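Local structure of Lmo0181 protein (Listeria monocytogenes serovar 1/2a, 5F7V) at residues A[215-218]-A[219-223]; A[371-374]-A[375-378]. The protein binds the cyclic glucan cycloalternan and probably serves as the extracellular substrate-binding lipoprotein of an ABC transporter in the cell membrane. All coordinates share one frame; numbering follows the deposited sequence.

Interaction 1 (215-223) comes first along the chain and finishes helix 206-220; interaction 2 (371-378) follows some 150 residues later and finishes helix 361-376. Their centres are 11 Å apart, on the same side of the chain's centre, and the two helix ends touch. T216 CG2 packs on V375 CG1 at 3.7 Å and V219 CB on L376 CD2 at 3.8 Å. Two helices far apart in sequence thus meet at their C-terminal turns in this solute-binding protein. The side chains of L215 and F372 lie about 9 and 10 Å from a glucose unit of the bound cycloalternan.

Interaction 1: A[215-218]-A[219-223]; sequences LTNE and VTDSK
N217 lays its side chain alongside that of D221 one turn later, both pointing the same way, with CB to CB at 3.9 Å. The amide and carboxylate planes stand 74° apart, and N217 ND2 stays 3.9 Å from D221 OD2, so the two groups are neighbours without a direct bond. The amide oxygen is also tied back to the helix through water: one molecule donates to N217 OD1 and also bonds T216 OG1 and T220 OG1, each at 2.8 Å. T220 holds its hydroxyl between its own N and carbonyl carbon (chi1 69°), which turns OG1 back along the helix to that water.

The backbone carbonyls are shared as the helix runs out. T216 O takes the T220 N-H nearly end-on, at 2.9 Å, and the V219 N-H from above its carbonyl plane. N217 O is gripped from opposite faces by D221 N and S222 N, the latter at 3.0 Å; this second bond spans five residues, a wider turn than the i+4 pattern. S222 turns OG back to lie 3.4 Å from E218 CA. K223 then leaves helical geometry with a positive phi, and the chain turns away.

E218 and V219 lead into the surroundings. The E218 side chain, extended beyond CG, reaches E157 of helix 153-163, where S222 also touches K161. The face bearing T216 and V219 lies against helix 361-376, leaving this helix end packed between those two helices.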
ATOM      1  N   LEU A 215     -17.710   4.332   6.962  1.00  3.83           N
ATOM      2  CA  LEU A 215     -17.386   4.046   5.548  1.00  3.84           C
ATOM      3  C   LEU A 215     -18.614   3.625   4.738  1.00  3.97           C
ATOM      4  O   LEU A 215     -18.866   4.153   3.647  1.00  4.00           O
ATOM      5  CB  LEU A 215     -16.322   2.968   5.409  1.00  3.84           C
ATOM      6  CG  LEU A 215     -14.972   3.323   6.056  1.00  3.80           C
ATOM      7  CD1 LEU A 215     -14.073   2.106   5.982  1.00  3.92           C
ATOM      8  CD2 LEU A 215     -14.333   4.545   5.432  1.00  3.79           C
ATOM      9  N   THR A 216     -19.402   2.672   5.242  1.00  4.04           N
ATOM     10  CA  THR A 216     -20.463   2.123   4.387  1.00  4.24           C
ATOM     11  C   THR A 216     -21.611   3.094   4.217  1.00  4.57           C
ATOM     12  O   THR A 216     -22.211   3.115   3.127  1.00  4.52           O
ATOM     13  CB  THR A 216     -20.937   0.762   4.892  1.00  4.30           C
ATOM     14  OG1 THR A 216     -21.481   0.893   6.197  1.00  4.36           O
ATOM     15  CG2 THR A 216     -19.815  -0.267   4.928  1.00  4.20           C
ATOM     16  N   ASN A 217     -21.894   3.917   5.229  1.00  4.90           N
ATOM     17  CA  ASN A 217     -22.981   4.876   5.064  1.00  5.46           C
ATOM     18  C   ASN A 217     -22.682   5.889   3.983  1.00  5.44           C
ATOM     19  O   ASN A 217     -23.640   6.396   3.364  1.00  5.46           O
ATOM     20  CB  ASN A 217     -23.221   5.634   6.364  1.00  5.86           C
ATOM     21  CG  ASN A 217     -24.131   4.940   7.340  1.00  6.70           C
ATOM     22  OD1 ASN A 217     -24.723   3.931   7.029  1.00  7.92           O
ATOM     23  ND2 ASN A 217     -24.288   5.544   8.498  1.00  7.15           N
ATOM     24  N   GLU A 218     -21.415   6.205   3.725  1.00  5.48           N
ATOM     25  CA  GLU A 218     -21.108   7.115   2.615  1.00  5.77           C
ATOM     26  C   GLU A 218     -21.569   6.572   1.290  1.00  5.59           C
ATOM     27  O   GLU A 218     -21.970   7.311   0.382  1.00  5.57           O
ATOM     28  CB  GLU A 218     -19.610   7.355   2.557  1.00  6.32           C
ATOM     29  CG  GLU A 218     -19.167   8.187   3.735  1.00  7.50           C
ATOM     30  CD  GLU A 218     -17.756   8.689   3.655  1.00  9.08           C
ATOM     31  OE1 GLU A 218     -16.915   7.958   3.093  1.00  9.84           O
ATOM     32  OE2 GLU A 218     -17.543   9.791   4.233  1.00 11.82           O
ATOM     33  N   VAL A 219     -21.558   5.253   1.150  1.00  5.47           N
ATOM     34  CA  VAL A 219     -22.020   4.625  -0.087  1.00  5.84           C
ATOM     35  C   VAL A 219     -23.529   4.397  -0.063  1.00  6.48           C
ATOM     36  O   VAL A 219     -24.207   4.699  -1.054  1.00  7.14           O
ATOM     37  CB  VAL A 219     -21.305   3.269  -0.303  1.00  5.68           C
ATOM     38  CG1 VAL A 219     -21.939   2.474  -1.441  1.00  5.96           C
ATOM     39  CG2 VAL A 219     -19.827   3.535  -0.517  1.00  5.54           C
ATOM     40  N   THR A 220     -24.090   3.842   1.010  1.00  6.91           N
ATOM     41  CA  THR A 220     -25.473   3.352   1.002  1.00  7.66           C
ATOM     42  C   THR A 220     -26.513   4.351   1.488  1.00  8.37           C
ATOM     43  O   THR A 220     -27.708   4.191   1.140  1.00  9.71           O
ATOM     44  CB  THR A 220     -25.607   2.071   1.835  1.00  7.78           C
ATOM     45  OG1 THR A 220     -25.422   2.420   3.206  1.00  7.94           O
ATOM     46  CG2 THR A 220     -24.600   0.995   1.394  1.00  7.90           C
ATOM     47  N   ASP A 221     -26.098   5.357   2.255  1.00  8.43           N
ATOM     48  CA  ASP A 221     -26.999   6.214   3.037  1.00  9.25           C
ATOM     49  C   ASP A 221     -26.923   7.635   2.505  1.00  8.45           C
ATOM     50  O   ASP A 221     -27.875   8.075   1.850  1.00  8.90           O
ATOM     51  CB  ASP A 221     -26.655   6.130   4.530  1.00 10.70           C
ATOM     52  CG  ASP A 221     -27.570   6.927   5.416  1.00 13.01           C
ATOM     53  OD1 ASP A 221     -28.667   7.254   4.970  1.00 15.86           O
ATOM     54  OD2 ASP A 221     -27.171   7.217   6.570  1.00 17.05           O
ATOM     55  N   SER A 222     -25.811   8.331   2.736  1.00  7.24           N
ATOM     56  CA  SER A 222     -25.656   9.688   2.227  1.00  6.73           C
ATOM     57  C   SER A 222     -25.323   9.673   0.752  1.00  6.39           C
ATOM     58  O   SER A 222     -25.484  10.708   0.081  1.00  6.27           O
ATOM     59  CB  SER A 222     -24.573  10.427   3.002  1.00  6.64           C
ATOM     60  OG  SER A 222     -23.340   9.731   2.871  1.00  6.51           O
ATOM     61  N   LYS A 223     -24.835   8.551   0.211  1.00  6.13           N
ATOM     62  CA  LYS A 223     -24.532   8.420  -1.209  1.00  6.35           C
ATOM     63  C   LYS A 223     -23.577   9.483  -1.719  1.00  5.57           C
ATOM     64  O   LYS A 223     -23.731  10.011  -2.787  1.00  5.68           O
ATOM     65  CB  LYS A 223     -25.831   8.345  -2.030  1.00  7.57           C
ATOM     66  CG  LYS A 223     -26.740   7.193  -1.602  1.00  8.76           C
ATOM     67  CD  LYS A 223     -27.880   6.971  -2.583  1.00 10.65           C
ATOM     68  CE  LYS A 223     -28.981   7.927  -2.232  1.00 12.11           C
ATOM     69  NZ  LYS A 223     -30.157   7.729  -3.120  1.00 14.11           N
TER
HETATM   70  O   HOH W   1     -24.137   1.260   5.401  0.50  6.71           O

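Interaction 2: A[371-374]-A[375-378]; sequences EFEK and VLNG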
ATOM      1  N   GLU A 371     -17.461  -9.886   2.700  1.00  5.38           N
ATOM      2  CA  GLU A 371     -18.485  -9.449   3.659  1.00  5.46           C
ATOM      3  C   GLU A 371     -18.731  -7.953   3.545  1.00  5.03           C
ATOM      4  O   GLU A 371     -19.868  -7.510   3.625  1.00  4.97           O
ATOM      5  CB  GLU A 371     -18.085  -9.819   5.082  1.00  5.97           C
ATOM      6  CG  GLU A 371     -18.116 -11.325   5.312  1.00  6.68           C
ATOM      7  CD  GLU A 371     -19.446 -11.990   5.020  1.00  7.87           C
ATOM      8  OE1 GLU A 371     -20.436 -11.517   5.634  1.00  8.65           O
ATOM      9  OE2 GLU A 371     -19.554 -12.898   4.162  1.00 10.05           O
ATOM     10  N   PHE A 372     -17.674  -7.159   3.394  1.00  4.68           N
ATOM     11  CA  PHE A 372     -17.831  -5.725   3.275  1.00  4.49           C
ATOM     12  C   PHE A 372     -18.547  -5.349   1.981  1.00  4.94           C
ATOM     13  O   PHE A 372     -19.408  -4.474   2.001  1.00  4.81           O
ATOM     14  CB  PHE A 372     -16.486  -5.018   3.363  1.00  4.25           C
ATOM     15  CG  PHE A 372     -15.843  -5.010   4.714  1.00  4.02           C
ATOM     16  CD1 PHE A 372     -16.424  -5.542   5.867  1.00  3.95           C
ATOM     17  CD2 PHE A 372     -14.583  -4.446   4.844  1.00  3.94           C
ATOM     18  CE1 PHE A 372     -15.792  -5.496   7.085  1.00  3.91           C
ATOM     19  CE2 PHE A 372     -13.931  -4.419   6.052  1.00  3.90           C
ATOM     20  CZ  PHE A 372     -14.543  -4.935   7.184  1.00  3.86           C
ATOM     21  N   GLU A 373     -18.231  -6.005   0.877  1.00  5.43           N
ATOM     22  CA  GLU A 373     -18.912  -5.763  -0.376  1.00  6.43           C
ATOM     23  C   GLU A 373     -20.409  -6.007  -0.231  1.00  6.18           C
ATOM     24  O   GLU A 373     -21.249  -5.280  -0.766  1.00  6.05           O
ATOM     25  CB  GLU A 373     -18.293  -6.631  -1.482  1.00  7.66           C
ATOM     26  CG  GLU A 373     -18.814  -6.272  -2.854  1.00  9.47           C
ATOM     27  CD  GLU A 373     -18.062  -5.160  -3.520  1.00 11.13           C
ATOM     28  OE1 GLU A 373     -17.331  -4.400  -2.840  1.00 13.25           O
ATOM     29  OE2 GLU A 373     -18.249  -5.088  -4.774  1.00 13.59           O
ATOM     30  N   LYS A 374     -20.774  -7.048   0.495  1.00  5.95           N
ATOM     31  CA  LYS A 374     -22.195  -7.331   0.697  1.00  6.24           C
ATOM     32  C   LYS A 374     -22.854  -6.164   1.416  1.00  5.80           C
ATOM     33  O   LYS A 374     -24.019  -5.883   1.138  1.00  5.70           O
ATOM     34  CB  LYS A 374     -22.437  -8.614   1.501  1.00  7.04           C
ATOM     35  CG  LYS A 374     -22.125  -9.903   0.765  1.00  8.03           C
ATOM     36  CD  LYS A 374     -22.237 -11.098   1.687  1.00  9.53           C
ATOM     37  CE  LYS A 374     -21.682 -12.370   1.101  1.00 11.56           C
ATOM     38  NZ  LYS A 374     -21.809 -13.454   2.105  1.00 12.73           N
ATOM     39  N   VAL A 375     -22.194  -5.497   2.359  1.00  5.25           N
ATOM     40  CA  VAL A 375     -22.837  -4.330   2.986  1.00  5.20           C
ATOM     41  C   VAL A 375     -23.037  -3.237   1.958  1.00  5.48           C
ATOM     42  O   VAL A 375     -24.108  -2.648   1.870  1.00  5.63           O
ATOM     43  CB  VAL A 375     -21.970  -3.804   4.139  1.00  4.85           C
ATOM     44  CG1 VAL A 375     -22.675  -2.625   4.794  1.00  4.87           C
ATOM     45  CG2 VAL A 375     -21.636  -4.914   5.128  1.00  4.80           C
ATOM     46  N   LEU A 376     -22.022  -3.011   1.153  1.00  5.47           N
ATOM     47  CA  LEU A 376     -22.123  -1.936   0.133  1.00  5.95           C
ATOM     48  C   LEU A 376     -23.191  -2.163  -0.901  1.00  6.42           C
ATOM     49  O   LEU A 376     -23.725  -1.189  -1.409  1.00  6.99           O
ATOM     50  CB  LEU A 376     -20.782  -1.737  -0.580  1.00  5.95           C
ATOM     51  CG  LEU A 376     -19.581  -1.316   0.279  1.00  5.91           C
ATOM     52  CD1 LEU A 376     -18.405  -1.120  -0.647  1.00  6.19           C
ATOM     53  CD2 LEU A 376     -19.936  -0.057   1.046  1.00  6.23           C
ATOM     54  N   ASN A 377     -23.522  -3.430  -1.173  1.00  6.60           N
ATOM     55  CA  ASN A 377     -24.529  -3.782  -2.159  1.00  7.15           C
ATOM     56  C   ASN A 377     -25.911  -3.920  -1.545  1.00  7.08           C
ATOM     57  O   ASN A 377     -26.872  -4.222  -2.255  1.00  7.71           O
ATOM     58  CB  ASN A 377     -24.134  -5.083  -2.857  1.00  7.64           C
ATOM     59  CG  ASN A 377     -22.931  -4.932  -3.764  1.00  8.17           C
ATOM     60  OD1 ASN A 377     -22.651  -3.853  -4.269  1.00  9.23           O
ATOM     61  ND2 ASN A 377     -22.247  -6.040  -4.030  1.00  8.82           N
ATOM     62  N   GLY A 378     -26.043  -3.692  -0.243  1.00  6.72           N
ATOM     63  CA  GLY A 378     -27.357  -3.824   0.356  1.00  6.94           C
ATOM     64  C   GLY A 378     -27.780  -5.235   0.650  1.00  6.99           C
ATOM     65  O   GLY A 378     -28.977  -5.513   0.655  1.00  7.28           O
TER
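E373 sets its side chain across that of N377, one turn on. From CB the chain swings CG anti to the backbone N (chi1 -171°), and CG comes to rest 3.6 Å from N377 ND2. A bend at chi2 (86°) then carries the carboxylate round: OE1 comes up to the methyl L376 CD1 at 4.1 Å, while OE2 is left 4.2 Å from N377 ND2. The carboxylate and amide planes are 77° apart, so the two groups are turned steeply against each other. P228 of helix 228-231 touches E373, L376 and N377 alike.

Here the last turn of helix 361-376 closes in a Schellman motif, where the positive phi of G378 turns the chain out of the helix. G378 N bonds back to V375 O. Among the ordinary bonds of that turn, N377 N donates to E373 O at 3.0 Å and more weakly to K374 O.

On another flank K374 stretches out nearly straight beyond CG, bringing NZ to E371 OE2 in a salt bridge of 3.1 Å, met on the syn side of the carboxylate. The other oxygen, E371 OE1, accepts from N388 ND2 of helix 382-397. V375 rests CG2 3.5 Å from E371 O, and its side chain also packs on P382 and A385.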